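Local coordinates for flagellar hook associated protein type 3 FlgL (Legionella pneumophila subsp. pneumophila, PDB 5YTI) that probably serves as a structural protein of the bacterial flagellum, at the junction between hook and filament, at residues G191-R196 with G211-E216; A217-D222 with N270-V275; V237-G242 with G253-A258. One frame throughout, in Å; residues are numbered along the deposited sequence.

Contact 1: residues G191-R196 with G211-E216; sequences GRFAIR and GSVTNE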
loop_
_atom_site.group_PDB
_atom_site.type_symbol
_atom_site.label_atom_id
_atom_site.label_comp_id
_atom_site.label_asym_id
_atom_site.label_seq_id
_atom_site.Cartn_x
_atom_site.Cartn_y
_atom_site.Cartn_z
ATOM N N GLY A 191 -8.249 -0.501 0.775
ATOM C CA GLY A 191 -7.045 -0.143 0.067
ATOM C C GLY A 191 -6.885 1.346 -0.044
ATOM O O GLY A 191 -5.772 1.853 -0.224
ATOM N N ARG A 192 -7.998 2.057 0.055
ATOM C CA ARG A 192 -7.995 3.509 -0.046
ATOM C C ARG A 192 -8.582 4.166 1.207
ATOM O O ARG A 192 -8.031 5.174 1.700
ATOM C CB ARG A 192 -8.773 3.937 -1.296
ATOM C CG ARG A 192 -8.128 3.469 -2.589
ATOM C CD ARG A 192 -6.773 4.141 -2.821
ATOM N NE ARG A 192 -6.907 5.586 -3.029
ATOM C CZ ARG A 192 -7.368 6.134 -4.148
ATOM N NH1 ARG A 192 -7.451 7.449 -4.249
ATOM N NH2 ARG A 192 -7.735 5.368 -5.168
ATOM N N PHE A 193 -9.691 3.603 1.718
ATOM C CA PHE A 193 -10.233 4.036 3.030
ATOM C C PHE A 193 -10.699 2.919 3.981
ATOM O O PHE A 193 -11.174 1.840 3.570
ATOM C CB PHE A 193 -11.333 5.097 2.878
ATOM C CG PHE A 193 -12.459 4.681 1.984
ATOM C CD1 PHE A 193 -12.410 4.929 0.611
ATOM C CD2 PHE A 193 -13.561 4.034 2.497
ATOM C CE1 PHE A 193 -13.447 4.530 -0.230
ATOM C CE2 PHE A 193 -14.592 3.631 1.659
ATOM C CZ PHE A 193 -14.540 3.889 0.298
ATOM N N ALA A 194 -10.555 3.215 5.272
ATOM C CA ALA A 194 -10.864 2.260 6.320
ATOM C C ALA A 194 -11.973 2.775 7.217
ATOM O O ALA A 194 -12.165 3.979 7.326
ATOM C CB ALA A 194 -9.621 1.959 7.128
ATOM N N ILE A 195 -12.697 1.847 7.847
ATOM C CA ILE A 195 -13.869 2.163 8.662
ATOM C C ILE A 195 -13.907 1.396 9.986
ATOM O O ILE A 195 -14.008 0.163 10.012
ATOM C CB ILE A 195 -15.134 1.837 7.905
ATOM C CG1 ILE A 195 -15.131 2.577 6.582
ATOM C CG2 ILE A 195 -16.341 2.208 8.734
ATOM C CD1 ILE A 195 -16.220 2.107 5.654
ATOM N N ARG A 196 -13.857 2.153 11.076
ATOM C CA ARG A 196 -13.786 1.638 12.428
ATOM C C ARG A 196 -14.993 2.240 13.156
ATOM O O ARG A 196 -15.618 3.149 12.631
ATOM C CB ARG A 196 -12.445 2.095 13.082
ATOM C CG ARG A 196 -11.178 1.946 12.229
ATOM N N GLY A 211 -16.825 -0.787 0.997
ATOM C CA GLY A 211 -17.044 0.262 0.002
ATOM C C GLY A 211 -15.854 0.455 -0.922
ATOM O O GLY A 211 -14.881 -0.295 -0.851
ATOM N N SER A 212 -15.916 1.446 -1.809
ATOM C CA SER A 212 -14.791 1.734 -2.707
ATOM C C SER A 212 -14.812 3.177 -3.247
ATOM O O SER A 212 -15.819 3.857 -3.184
ATOM C CB SER A 212 -14.877 0.819 -3.925
ATOM O OG SER A 212 -15.698 1.452 -4.920
ATOM N N VAL A 213 -13.688 3.605 -3.817
ATOM C CA VAL A 213 -13.623 4.823 -4.600
ATOM C C VAL A 213 -14.174 4.548 -6.002
ATOM O O VAL A 213 -13.608 3.712 -6.743
ATOM C CB VAL A 213 -12.173 5.297 -4.761
ATOM C CG1 VAL A 213 -12.100 6.488 -5.722
ATOM C CG2 VAL A 213 -11.574 5.617 -3.401
ATOM N N THR A 214 -15.258 5.250 -6.353
ATOM C CA THR A 214 -15.935 5.086 -7.632
ATOM C C THR A 214 -15.647 6.248 -8.553
ATOM O O THR A 214 -15.777 6.110 -9.762
ATOM C CB THR A 214 -17.475 5.025 -7.504
ATOM O OG1 THR A 214 -17.955 6.291 -7.063
ATOM C CG2 THR A 214 -17.936 3.956 -6.539
ATOM N N ASN A 215 -15.289 7.407 -8.010
ATOM C CA ASN A 215 -14.909 8.508 -8.865
ATOM C C ASN A 215 -13.591 9.178 -8.412
ATOM O O ASN A 215 -13.564 10.073 -7.585
ATOM C CB ASN A 215 -16.083 9.467 -8.978
ATOM C CG ASN A 215 -15.839 10.574 -9.976
ATOM O OD1 ASN A 215 -14.717 11.100 -10.073
ATOM N ND2 ASN A 215 -16.884 10.964 -10.703
ATOM N N GLU A 216 -12.496 8.735 -9.012
ATOM C CA GLU A 216 -11.157 9.181 -8.650
ATOM C C GLU A 216 -10.971 10.698 -8.679
ATOM O O GLU A 216 -10.216 11.256 -7.855
ATOM C CB GLU A 216 -10.128 8.546 -9.568
ATOM C CG GLU A 216 -8.730 8.663 -9.047
ATOM C CD GLU A 216 -8.569 7.972 -7.711
ATOM O OE1 GLU A 216 -8.121 8.648 -6.778
ATOM O OE2 GLU A 216 -8.895 6.766 -7.580
#
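Arg192 and Glu216 are joined by a two-pronged salt bridge. NH1 of Arg192 donates to OE1 of Glu216 at 2.9 Å, and the bond is nearly straight (169°). NH2 of Arg192 reaches OE2 of Glu216 at 3.0 Å, again almost straight. Both oxygens are met on the syn side. For OE2 the donor lies somewhat out of the carboxylate plane. The guanidinium and carboxylate planes are 19° apart, so the two flat groups lie nearly in one plane, although the side chains cross at about a right angle. Two bonds to two different oxygens hold the carboxylate against rotation.

Val213 packs beside this pair. Its CG2 lies over one face of the guanidinium, offset toward the rim. The same methyl is 3.9 Å from CB of Arg192. The arginine chain is bent at chi2 and chi3, and this fold keeps both its root and its guanidinium beside that methyl. CG2 of Val213 is also 3.8 Å from CE1 of Phe193, which it meets at the ring edge. CG of Phe193 sits between the backbone N and the carbonyl carbon (chi1 55°), and the ring borders the other segment's backbone. CZ of Phe193 is 3.5 Å from N of Ser212, in an oblique approach.

NH2 of Arg192 has a further acceptor in Asn190 O of the second subunit. Asp332 of that subunit lies close to OE1 of Glu216, and Arg192 probably offsets this meeting of like charges. Phe219 adds a cation-pi contact to Arg192. This is a bidentate, end-on arginine-glutamate salt bridge flanked by apolar packing. It joins the residue just before strand 193-197 to the loop after strand 207-213, while Phe193 and Val213 pack strand on strand; both strands are outermost in their antiparallel sheets within this chain.

Contact 2: residues A217-D222 with N270-V275; sequences AAFVPD and NGMEMV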
loop_
_atom_site.group_PDB
_atom_site.type_symbol
_atom_site.label_atom_id
_atom_site.label_comp_id
_atom_site.label_asym_id
_atom_site.label_seq_id
_atom_site.Cartn_x
_atom_site.Cartn_y
_atom_site.Cartn_z
ATOM N N ALA A 217 -11.640 11.380 -9.604
ATOM C CA ALA A 217 -11.529 12.847 -9.666
ATOM C C ALA A 217 -12.279 13.515 -8.533
ATOM O O ALA A 217 -11.829 14.531 -8.040
ATOM C CB ALA A 217 -12.017 13.405 -11.002
ATOM N N ALA A 218 -13.423 12.963 -8.134
ATOM C CA ALA A 218 -14.179 13.563 -7.034
ATOM C C ALA A 218 -13.572 13.261 -5.634
ATOM O O ALA A 218 -14.047 13.796 -4.640
ATOM C CB ALA A 218 -15.623 13.102 -7.091
ATOM N N PHE A 219 -12.534 12.412 -5.581
ATOM C CA PHE A 219 -12.020 11.836 -4.354
ATOM C C PHE A 219 -11.315 12.872 -3.509
ATOM O O PHE A 219 -10.548 13.670 -4.036
ATOM C CB PHE A 219 -11.020 10.744 -4.685
ATOM C CG PHE A 219 -10.260 10.230 -3.490
ATOM C CD1 PHE A 219 -10.821 9.299 -2.640
ATOM C CD2 PHE A 219 -8.969 10.663 -3.232
ATOM C CE1 PHE A 219 -10.108 8.814 -1.570
ATOM C CE2 PHE A 219 -8.251 10.188 -2.147
ATOM C CZ PHE A 219 -8.832 9.274 -1.309
ATOM N N VAL A 220 -11.566 12.845 -2.200
ATOM C CA VAL A 220 -10.869 13.734 -1.271
ATOM C C VAL A 220 -10.396 12.984 -0.016
ATOM O O VAL A 220 -11.200 12.501 0.798
ATOM C CB VAL A 220 -11.746 14.941 -0.843
ATOM C CG1 VAL A 220 -10.959 15.829 0.109
ATOM C CG2 VAL A 220 -12.214 15.729 -2.054
ATOM N N PRO A 221 -9.084 12.887 0.152
ATOM C CA PRO A 221 -8.698 12.208 1.371
ATOM C C PRO A 221 -9.021 13.116 2.602
ATOM O O PRO A 221 -8.752 14.346 2.587
ATOM C CB PRO A 221 -7.189 11.987 1.174
ATOM C CG PRO A 221 -6.738 13.076 0.212
ATOM C CD PRO A 221 -7.965 13.611 -0.494
ATOM N N ASP A 222 -9.624 12.520 3.633
ATOM C CA ASP A 222 -9.969 13.240 4.857
ATOM C C ASP A 222 -10.302 12.248 5.969
ATOM O O ASP A 222 -10.484 11.066 5.739
ATOM C CB ASP A 222 -11.160 14.181 4.599
ATOM C CG ASP A 222 -11.283 15.346 5.626
ATOM O OD1 ASP A 222 -10.469 15.405 6.585
ATOM O OD2 ASP A 222 -12.215 16.198 5.456
ATOM N N ASN A 270 -17.612 12.668 -1.712
ATOM C CA ASN A 270 -16.269 12.938 -2.228
ATOM C C ASN A 270 -15.620 11.710 -2.861
ATOM O O ASN A 270 -14.652 11.160 -2.347
ATOM C CB ASN A 270 -15.389 13.484 -1.112
ATOM C CG ASN A 270 -15.770 14.861 -0.684
ATOM O OD1 ASN A 270 -16.513 15.566 -1.369
ATOM N ND2 ASN A 270 -15.218 15.280 0.444
ATOM N N GLY A 271 -16.199 11.267 -3.955
ATOM C CA GLY A 271 -15.660 10.140 -4.698
ATOM C C GLY A 271 -15.796 8.742 -4.133
ATOM O O GLY A 271 -15.307 7.816 -4.751
HETATM N N MSE A 272 -16.436 8.563 -2.980
HETATM C CA MSE A 272 -16.480 7.236 -2.326
HETATM C C MSE A 272 -17.905 6.773 -2.186
HETATM O O MSE A 272 -18.797 7.603 -2.051
HETATM C CB MSE A 272 -15.845 7.256 -0.926
HETATM C CG MSE A 272 -14.421 7.807 -0.862
HETATM SE SE MSE A 272 -14.005 8.463 0.955
HETATM C CE MSE A 272 -12.104 8.751 0.665
ATOM N N GLU A 273 -18.131 5.452 -2.222
ATOM C CA GLU A 273 -19.456 4.859 -1.950
ATOM C C GLU A 273 -19.329 3.753 -0.892
ATOM O O GLU A 273 -18.295 3.096 -0.807
ATOM C CB GLU A 273 -20.103 4.312 -3.249
ATOM C CG GLU A 273 -20.689 5.405 -4.168
ATOM C CD GLU A 273 -21.371 4.888 -5.438
ATOM O OE1 GLU A 273 -21.699 3.666 -5.518
ATOM O OE2 GLU A 273 -21.602 5.729 -6.354
HETATM N N MSE A 274 -20.368 3.573 -0.075
HETATM C CA MSE A 274 -20.434 2.502 0.932
HETATM C C MSE A 274 -21.873 2.202 1.266
HETATM O O MSE A 274 -22.770 2.947 0.879
HETATM C CB MSE A 274 -19.622 2.824 2.191
HETATM C CG MSE A 274 -20.097 3.949 3.133
HETATM SE SE MSE A 274 -18.550 5.079 3.694
HETATM C CE MSE A 274 -18.490 6.142 2.041
ATOM N N VAL A 275 -22.134 1.090 1.952
ATOM C CA VAL A 275 -23.520 0.673 2.180
ATOM C C VAL A 275 -23.726 0.271 3.622
ATOM O O VAL A 275 -22.985 -0.575 4.131
ATOM C CB VAL A 275 -23.897 -0.495 1.248
ATOM C CG1 VAL A 275 -25.176 -1.195 1.702
ATOM C CG2 VAL A 275 -24.045 0.010 -0.181
#
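Val220 and Asn270 meet because their first torsions turn their branches to one another. In Val220, CG1 is anti to the backbone N (chi1 -179°), which leaves CG2 anti to the carbonyl carbon and beside that N. In Asn270, CG is anti to the carbonyl carbon (chi1 -70°). CG2 of Val220 then touches the amide carbon CG of Asn270 at 3.9 Å. CB of Val220 is 3.7 Å from ND2 of Asn270. The two side chains cross obliquely, in van der Waals contact. The polar end of Asn270 has its partner elsewhere: ND2 donates to the hydroxyl of Tyr224, which also bonds to the carbonyl O of Val220. Tyr224 thus ties both segments together from outside.

The backbones come close as well. The CA atoms of Phe219 and Gly271 are only 4.0 Å apart. Gly271 has no side chain to keep the two chains apart, and its positive phi suits this residue. CA of Phe219 points its hydrogen at O of Asn270, a CA-H...O contact of 3.4 Å with an angle of 166° at the hydrogen. No conventional hydrogen bond crosses between the segments. CB of Ala218 rests on Gly271, 3.7 Å from its N.

The Phe219 ring and the selenomethionine side chain of Met272 are apolar neighbours. Their closest carbons are modelled too near each other, so the details of this packing are doubtful.

Segment 217-222 is a loop between strands 207-213 and 224-230. It packs on the turn at 270-271 that leads into strand 272-277, the middle strand of the three-stranded sheet, with strands 207-213 and 266-269 as its neighbours. Phe219 also packs on Val213 of strand 207-213 and on Asp332 of the second subunit, which belongs to helix 316-374 there.

Contact 3: residues V237-G242 with G253-A258; sequences VVMVSG and GLPDDA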
loop_
_atom_site.group_PDB
_atom_site.type_symbol
_atom_site.label_atom_id
_atom_site.label_comp_id
_atom_site.label_asym_id
_atom_site.label_seq_id
_atom_site.Cartn_x
_atom_site.Cartn_y
_atom_site.Cartn_z
ATOM N N VAL A 237 -31.576 9.763 10.138
ATOM C CA VAL A 237 -30.947 10.513 9.060
ATOM C C VAL A 237 -29.426 10.337 9.144
ATOM O O VAL A 237 -28.894 9.991 10.191
ATOM C CB VAL A 237 -31.421 12.002 9.125
ATOM C CG1 VAL A 237 -30.371 12.911 9.749
ATOM C CG2 VAL A 237 -31.841 12.526 7.754
ATOM N N VAL A 238 -28.732 10.545 8.030
ATOM C CA VAL A 238 -27.303 10.209 7.927
ATOM C C VAL A 238 -26.482 11.443 7.631
ATOM O O VAL A 238 -26.734 12.155 6.628
ATOM C CB VAL A 238 -27.046 9.187 6.791
ATOM C CG1 VAL A 238 -25.558 8.976 6.525
ATOM C CG2 VAL A 238 -27.688 7.871 7.133
HETATM N N MSE A 239 -25.492 11.689 8.486
HETATM C CA MSE A 239 -24.667 12.880 8.325
HETATM C C MSE A 239 -23.234 12.512 8.222
HETATM O O MSE A 239 -22.784 11.538 8.811
HETATM C CB MSE A 239 -24.940 13.825 9.474
HETATM C CG MSE A 239 -26.293 14.439 9.162
HETATM SE SE MSE A 239 -26.871 15.670 10.568
HETATM C CE MSE A 239 -27.093 14.371 12.045
ATOM N N VAL A 240 -22.511 13.291 7.438
ATOM C CA VAL A 240 -21.079 13.105 7.304
ATOM C C VAL A 240 -20.377 14.442 7.250
ATOM O O VAL A 240 -20.788 15.367 6.529
ATOM C CB VAL A 240 -20.727 12.291 6.031
ATOM C CG1 VAL A 240 -19.233 12.307 5.752
ATOM C CG2 VAL A 240 -21.199 10.856 6.173
ATOM N N SER A 241 -19.311 14.533 8.015
ATOM C CA SER A 241 -18.483 15.710 7.978
ATOM C C SER A 241 -17.075 15.225 8.210
ATOM O O SER A 241 -16.859 14.038 8.378
ATOM C CB SER A 241 -18.901 16.676 9.070
ATOM O OG SER A 241 -18.565 16.084 10.312
ATOM N N GLY A 242 -16.120 16.143 8.235
ATOM C CA GLY A 242 -14.730 15.742 8.229
ATOM C C GLY A 242 -13.844 16.898 8.596
ATOM O O GLY A 242 -14.203 18.051 8.404
ATOM N N GLY A 253 -25.054 21.045 7.251
ATOM C CA GLY A 253 -24.921 20.384 8.552
ATOM C C GLY A 253 -26.221 20.282 9.344
ATOM O O GLY A 253 -26.237 19.725 10.444
ATOM N N LEU A 254 -27.310 20.820 8.787
ATOM C CA LEU A 254 -28.625 20.811 9.442
ATOM C C LEU A 254 -29.283 19.449 9.310
ATOM O O LEU A 254 -29.356 18.910 8.208
ATOM C CB LEU A 254 -29.524 21.873 8.820
ATOM C CG LEU A 254 -29.442 23.254 9.505
ATOM C CD1 LEU A 254 -28.036 23.621 9.972
ATOM C CD2 LEU A 254 -30.002 24.358 8.603
ATOM N N PRO A 255 -29.753 18.869 10.426
ATOM C CA PRO A 255 -30.411 17.570 10.228
ATOM C C PRO A 255 -31.533 17.592 9.169
ATOM O O PRO A 255 -31.685 16.654 8.396
ATOM C CB PRO A 255 -30.931 17.236 11.625
ATOM C CG PRO A 255 -29.931 17.886 12.538
ATOM C CD PRO A 255 -29.490 19.154 11.849
ATOM N N ASP A 256 -32.280 18.677 9.106
ATOM C CA ASP A 256 -33.446 18.731 8.240
ATOM C C ASP A 256 -33.154 18.934 6.748
ATOM O O ASP A 256 -34.037 18.706 5.911
ATOM C CB ASP A 256 -34.419 19.790 8.754
ATOM C CG ASP A 256 -35.226 19.300 9.939
ATOM O OD1 ASP A 256 -35.159 18.092 10.270
ATOM O OD2 ASP A 256 -35.939 20.124 10.538
ATOM N N ASP A 257 -31.936 19.343 6.404
ATOM C CA ASP A 257 -31.508 19.368 4.993
ATOM C C ASP A 257 -30.878 18.010 4.610
ATOM O O ASP A 257 -30.333 17.841 3.521
ATOM C CB ASP A 257 -30.536 20.542 4.722
ATOM C CG ASP A 257 -31.251 21.902 4.602
ATOM O OD1 ASP A 257 -32.226 22.035 3.819
ATOM O OD2 ASP A 257 -30.828 22.860 5.281
ATOM N N ALA A 258 -30.985 17.030 5.499
ATOM C CA ALA A 258 -30.182 15.817 5.379
ATOM C C ALA A 258 -30.876 14.657 4.638
ATOM O O ALA A 258 -32.098 14.484 4.748
ATOM C CB ALA A 258 -29.746 15.363 6.768
#
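SE of Met239, a selenomethionine here, sits over one face of the puckered Pro255 ring, near its middle. The motif is a short 3-10 turn packed against a strand of an antiparallel sheet. No aromatic or side-chain amide group takes part, so the proline ring is the flattest side chain in the contact.

Strand 236-242 lies between strands 224-230 and 246-249, and the turn at 255-257 follows strand 246-249, which is outermost within this chain. N of Asp257 donates to O of Leu254 at 3.2 Å, a bond that helps close the turn. Just after the turn, a backbone hydrogen bond between Val238 and Pro259 ties the chain to the strand.

The first two torsions of Met239 put the selenium over the ring. CG is anti to the carbonyl carbon (chi1 -75°), and SE follows in the extended direction (chi2 178°). SE of Met239 lies 4.0 Å from CA of Pro255 and 4.3 Å from CG of the same ring. The peptide oxygen of Gly253 is at a similar range from the selenium. Nearer the backbone, CG of Met239 is 4.3 Å from CB of Ala258.

Ala258 is also the partner of Val237, and its CB points toward the strand. Both methyls of Val237 touch the alanine: CG1 of Val237 is 3.9 Å from CB of Ala258, and CG2 of Val237 is 3.7 Å from that same CB. The closest approach of the contact is between CG2 of Val237 and the carbonyl O of Ala258, at 3.6 Å.

Contacts 1 and 2 are neighbours, with centres about 7 Å apart. Strands 207-213 and 272-277 lie side by side in the three-stranded sheet, and probable backbone hydrogen bonds pass between the two contacts. Contact 3 lies farther out, its centre about 20 Å from that of contact 1 and 16 Å from that of contact 2. It shares the five-stranded sheet with contact 1 and touches contact 2 where Asp222 packs on Gly242. Along the chain contact 1 closes first. Contact 2 then opens, and contact 3 falls between its two segments. Of the three, contacts 1 and 2 face the second subunit, so this end of the beta region takes part in the interface.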